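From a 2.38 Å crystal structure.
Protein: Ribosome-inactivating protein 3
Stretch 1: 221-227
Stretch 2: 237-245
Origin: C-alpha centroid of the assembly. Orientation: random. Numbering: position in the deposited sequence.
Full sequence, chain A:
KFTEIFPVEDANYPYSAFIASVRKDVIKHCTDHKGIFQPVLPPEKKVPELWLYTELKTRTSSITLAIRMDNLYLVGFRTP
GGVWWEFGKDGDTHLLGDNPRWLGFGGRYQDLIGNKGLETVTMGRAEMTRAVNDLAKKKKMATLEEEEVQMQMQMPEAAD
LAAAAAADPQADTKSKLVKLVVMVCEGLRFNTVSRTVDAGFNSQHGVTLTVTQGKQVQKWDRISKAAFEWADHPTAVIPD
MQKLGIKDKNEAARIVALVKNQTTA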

ATOM      1  N   ASP A 221       3.220 -12.352   4.026  1.00 25.88           N
ATOM      2  CA  ASP A 221       3.652 -13.576   3.350  1.00 29.98           C
ATOM      3  C   ASP A 221       3.662 -14.730   4.300  1.00 26.93           C
ATOM      4  O   ASP A 221       3.293 -15.851   3.955  1.00 27.26           O
ATOM      5  N   ARG A 222       4.117 -14.440   5.504  1.00 26.03           N
ATOM      6  CA  ARG A 222       4.211 -15.460   6.507  1.00 26.99           C
ATOM      7  C   ARG A 222       2.859 -15.926   6.983  1.00 24.51           C
ATOM      8  O   ARG A 222       2.640 -17.128   7.121  1.00 20.37           O
ATOM      9  N   ILE A 223       1.942 -14.998   7.245  1.00 24.97           N
ATOM     10  CA  ILE A 223       0.639 -15.456   7.689  1.00 25.50           C
ATOM     11  C   ILE A 223      -0.140 -16.058   6.518  1.00 25.25           C
ATOM     12  O   ILE A 223      -1.120 -16.771   6.718  1.00 25.24           O
ATOM     13  N   SER A 224       0.320 -15.808   5.294  1.00 26.01           N
ATOM     14  CA  SER A 224      -0.322 -16.402   4.131  1.00 25.32           C
ATOM     15  C   SER A 224       0.129 -17.857   4.079  1.00 27.00           C
ATOM     16  O   SER A 224      -0.665 -18.742   3.774  1.00 29.59           O
ATOM     17  N   LYS A 225       1.405 -18.100   4.376  1.00 27.26           N
ATOM     18  CA  LYS A 225       1.939 -19.462   4.389  1.00 28.70           C
ATOM     19  C   LYS A 225       1.243 -20.268   5.488  1.00 28.09           C
ATOM     20  O   LYS A 225       0.875 -21.426   5.286  1.00 29.74           O
ATOM     21  N   ALA A 226       1.058 -19.647   6.649  1.00 26.68           N
ATOM     22  CA  ALA A 226       0.378 -20.305   7.755  1.00 26.94           C
ATOM     23  C   ALA A 226      -1.056 -20.619   7.341  1.00 28.78           C
ATOM     24  O   ALA A 226      -1.602 -21.657   7.715  1.00 30.31           O
ATOM     25  N   ALA A 227      -1.667 -19.720   6.571  1.00 31.18           N
ATOM     26  CA  ALA A 227      -3.037 -19.930   6.123  1.00 31.72           C
ATOM     27  C   ALA A 227      -3.118 -21.282   5.431  1.00 32.84           C
ATOM     28  O   ALA A 227      -4.053 -22.055   5.657  1.00 32.93           O
ATOM     29  N   VAL A 237       0.449 -25.587  15.898  1.00 38.48           N
ATOM     30  CA  VAL A 237       0.837 -24.343  16.551  1.00 40.01           C
ATOM     31  C   VAL A 237       1.956 -23.749  15.687  1.00 39.32           C
ATOM     32  O   VAL A 237       2.865 -24.468  15.229  1.00 35.79           O
ATOM     33  N   ILE A 238       1.905 -22.434  15.492  1.00 40.48           N
ATOM     34  CA  ILE A 238       2.848 -21.740  14.632  1.00 40.20           C
ATOM     35  C   ILE A 238       3.647 -20.659  15.329  1.00 40.30           C
ATOM     36  O   ILE A 238       3.141 -19.563  15.577  1.00 38.80           O
ATOM     37  N   PRO A 239       4.919 -20.946  15.607  1.00 42.58           N
ATOM     38  CA  PRO A 239       5.807 -19.997  16.284  1.00 43.66           C
ATOM     39  C   PRO A 239       5.756 -18.619  15.657  1.00 41.08           C
ATOM     40  O   PRO A 239       5.443 -17.635  16.326  1.00 39.51           O
ATOM     41  N   ASP A 240       6.067 -18.557  14.369  1.00 40.47           N
ATOM     42  CA  ASP A 240       6.060 -17.296  13.639  1.00 37.88           C
ATOM     43  C   ASP A 240       4.727 -16.569  13.793  1.00 35.69           C
ATOM     44  O   ASP A 240       4.661 -15.348  13.646  1.00 31.99           O
ATOM     45  N   MET A 241       3.672 -17.326  14.098  1.00 34.11           N
ATOM     46  CA  MET A 241       2.340 -16.761  14.264  1.00 32.26           C
ATOM     47  C   MET A 241       2.058 -16.280  15.682  1.00 34.16           C
ATOM     48  O   MET A 241       1.520 -15.179  15.863  1.00 32.48           O
ATOM     49  N   GLN A 242       2.386 -17.113  16.677  1.00 36.96           N
ATOM     50  CA  GLN A 242       2.176 -16.748  18.077  1.00 37.76           C
ATOM     51  C   GLN A 242       3.164 -15.647  18.412  1.00 35.46           C
ATOM     52  O   GLN A 242       2.943 -14.839  19.317  1.00 33.38           O
ATOM     53  N   LYS A 243       4.277 -15.635  17.691  1.00 35.04           N
ATOM     54  CA  LYS A 243       5.272 -14.578  17.807  1.00 34.38           C
ATOM     55  C   LYS A 243       4.487 -13.251  17.534  1.00 33.57           C
ATOM     56  O   LYS A 243       4.714 -12.221  18.163  1.00 33.84           O
ATOM     57  N   LEU A 244       3.547 -13.287  16.589  1.00 29.42           N
ATOM     58  CA  LEU A 244       2.805 -12.107  16.162  1.00 27.63           C
ATOM     59  C   LEU A 244       1.491 -11.840  16.861  1.00 29.75           C
ATOM     60  O   LEU A 244       0.785 -10.884  16.522  1.00 29.62           O
ATOM     61  N   GLY A 245       1.178 -12.684  17.831  1.00 31.09           N
ATOM     62  CA  GLY A 245      -0.073 -12.546  18.544  1.00 31.66           C
ATOM     63  C   GLY A 245      -1.189 -13.263  17.782  1.00 34.49           C
ATOM     64  O   GLY A 245      -2.352 -12.860  17.875  1.00 34.99           O
TER

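What does Arg 222 do at the start of the contact? Asp 221 is out of reach, but Arg 222 points toward the second stretch and its long side chain (chi1 t, chi2 t, chi3 p) crosses to it. There Arg 222 NH2 donates a hydrogen bond to the backbone O of Asp 240, at 3.1 Å.

How does Asp 240 answer that charge? Asp 240 points toward stretch 1, its CB over one face of the guanidinium, 2.9 Å from Arg 222 NE; chi1 is m. Arg 222 NE and Asp 240 OD1 form a salt bridge at 3.5 Å, of charges alone, since the oxygen lies well out of the guanidinium plane. Asp 240 OD2 also pairs with Lys 243 NZ at 3.2 Å, a salt bridge with a weak hydrogen bond.

What fills the space beside Ile 223? Ile 223 points sideways, with chi1 136° and chi2 124°. Met 241 sets out sideways, yet its side chain (chi1 m, chi2 m, chi3 115°) brings CE to 3.4 Å from Ile 223 CA and 3.7 Å from Ile 223 CB.

Where does the apolar packing continue? Ser 224 points away and the end of Lys 225 leads away, leaving Ala 226 to point in. Ala 226 CB meets CD1 of Ile 238, whose side chain is m, t, at 3.5 Å and Met 241 CG at 3.7 Å.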

ATOM      1  CB  ASP A 221       5.071 -13.444   2.802  1.00 36.81           C
ATOM      2  CG  ASP A 221       5.151 -12.537   1.605  1.00 46.46           C
ATOM      3  OD1 ASP A 221       6.223 -12.499   0.965  1.00 51.05           O
ATOM      4  OD2 ASP A 221       4.146 -11.858   1.307  1.00 53.40           O
ATOM      5  CB  ARG A 222       5.039 -14.975   7.677  1.00 26.16           C
ATOM      6  CG  ARG A 222       5.507 -16.121   8.505  1.00 34.16           C
ATOM      7  CD  ARG A 222       6.774 -15.772   9.202  1.00 41.29           C
ATOM      8  NE  ARG A 222       6.523 -15.168  10.502  1.00 48.13           N
ATOM      9  CZ  ARG A 222       7.431 -14.467  11.165  1.00 50.15           C
ATOM     10  NH1 ARG A 222       8.634 -14.290  10.626  1.00 48.77           N
ATOM     11  NH2 ARG A 222       7.146 -13.962  12.363  1.00 47.10           N
ATOM     12  CB  ILE A 223      -0.166 -14.356   8.464  1.00 25.78           C
ATOM     13  CG1 ILE A 223      -1.612 -14.332   7.987  1.00 28.39           C
ATOM     14  CG2 ILE A 223       0.529 -13.021   8.411  1.00 25.17           C
ATOM     15  CD1 ILE A 223      -2.582 -14.518   9.114  1.00 30.51           C
ATOM     16  CB  SER A 224       0.084 -15.686   2.845  1.00 24.78           C
ATOM     17  OG  SER A 224      -0.592 -14.451   2.738  1.00 25.05           O
ATOM     18  CB  LYS A 225       3.453 -19.446   4.621  1.00 29.12           C
ATOM     19  CG  LYS A 225       4.234 -18.845   3.457  1.00 33.78           C
ATOM     20  CD  LYS A 225       5.754 -18.979   3.602  1.00 32.47           C
ATOM     21  CE  LYS A 225       6.426 -18.597   2.289  1.00 31.88           C
ATOM     22  NZ  LYS A 225       7.864 -18.959   2.232  1.00 35.47           N
ATOM     23  CB  ALA A 226       0.381 -19.409   8.992  1.00 24.72           C
ATOM     24  CB  ALA A 227      -3.457 -18.823   5.174  1.00 26.00           C
ATOM     25  CB  VAL A 237       1.333 -24.559  17.998  1.00 40.67           C
ATOM     26  CG1 VAL A 237       2.539 -25.459  18.013  1.00 43.54           C
ATOM     27  CG2 VAL A 237       1.655 -23.210  18.611  1.00 43.17           C
ATOM     28  CB  ILE A 238       2.088 -21.124  13.442  1.00 40.55           C
ATOM     29  CG1 ILE A 238       1.129 -22.168  12.844  1.00 36.42           C
ATOM     30  CG2 ILE A 238       3.053 -20.629  12.379  1.00 40.70           C
ATOM     31  CD1 ILE A 238       0.798 -21.930  11.378  1.00 36.14           C
ATOM     32  CB  PRO A 239       7.184 -20.646  16.147  1.00 47.28           C
ATOM     33  CG  PRO A 239       7.081 -21.390  14.851  1.00 49.74           C
ATOM     34  CD  PRO A 239       5.676 -21.961  14.856  1.00 46.81           C
ATOM     35  CB  ASP A 240       6.338 -17.548  12.154  1.00 38.41           C
ATOM     36  CG  ASP A 240       7.770 -17.948  11.887  1.00 40.68           C
ATOM     37  OD1 ASP A 240       8.079 -18.342  10.742  1.00 44.17           O
ATOM     38  OD2 ASP A 240       8.591 -17.859  12.821  1.00 45.81           O
ATOM     39  CB  MET A 241       1.280 -17.779  13.842  1.00 28.33           C
ATOM     40  CG  MET A 241       1.096 -17.884  12.341  1.00 29.00           C
ATOM     41  SD  MET A 241       0.787 -16.290  11.529  1.00 31.04           S
ATOM     42  CE  MET A 241       2.268 -16.177  10.529  1.00 26.74           C
ATOM     43  CB  GLN A 242       2.340 -17.983  18.973  1.00 42.90           C
ATOM     44  CG  GLN A 242       3.531 -18.831  18.644  1.00 51.24           C
ATOM     45  CD  GLN A 242       3.458 -20.186  19.327  1.00 57.42           C
ATOM     46  OE1 GLN A 242       4.463 -20.892  19.442  1.00 61.21           O
ATOM     47  NE2 GLN A 242       2.260 -20.563  19.775  1.00 54.88           N
ATOM     48  CB  LYS A 243       6.282 -14.712  16.683  1.00 37.52           C
ATOM     49  CG  LYS A 243       7.646 -14.127  16.965  1.00 41.56           C
ATOM     50  CD  LYS A 243       8.658 -14.428  15.867  1.00 46.63           C
ATOM     51  CE  LYS A 243       9.012 -15.916  15.814  1.00 46.61           C
ATOM     52  NZ  LYS A 243      10.247 -16.163  15.018  1.00 44.15           N
ATOM     53  CB  LEU A 244       2.588 -12.204  14.649  1.00 24.00           C
ATOM     54  CG  LEU A 244       3.824 -12.101  13.737  1.00 17.75           C
ATOM     55  CD1 LEU A 244       3.534 -12.679  12.363  1.00 15.61           C
ATOM     56  CD2 LEU A 244       4.244 -10.637  13.634  1.00 19.55           C
TER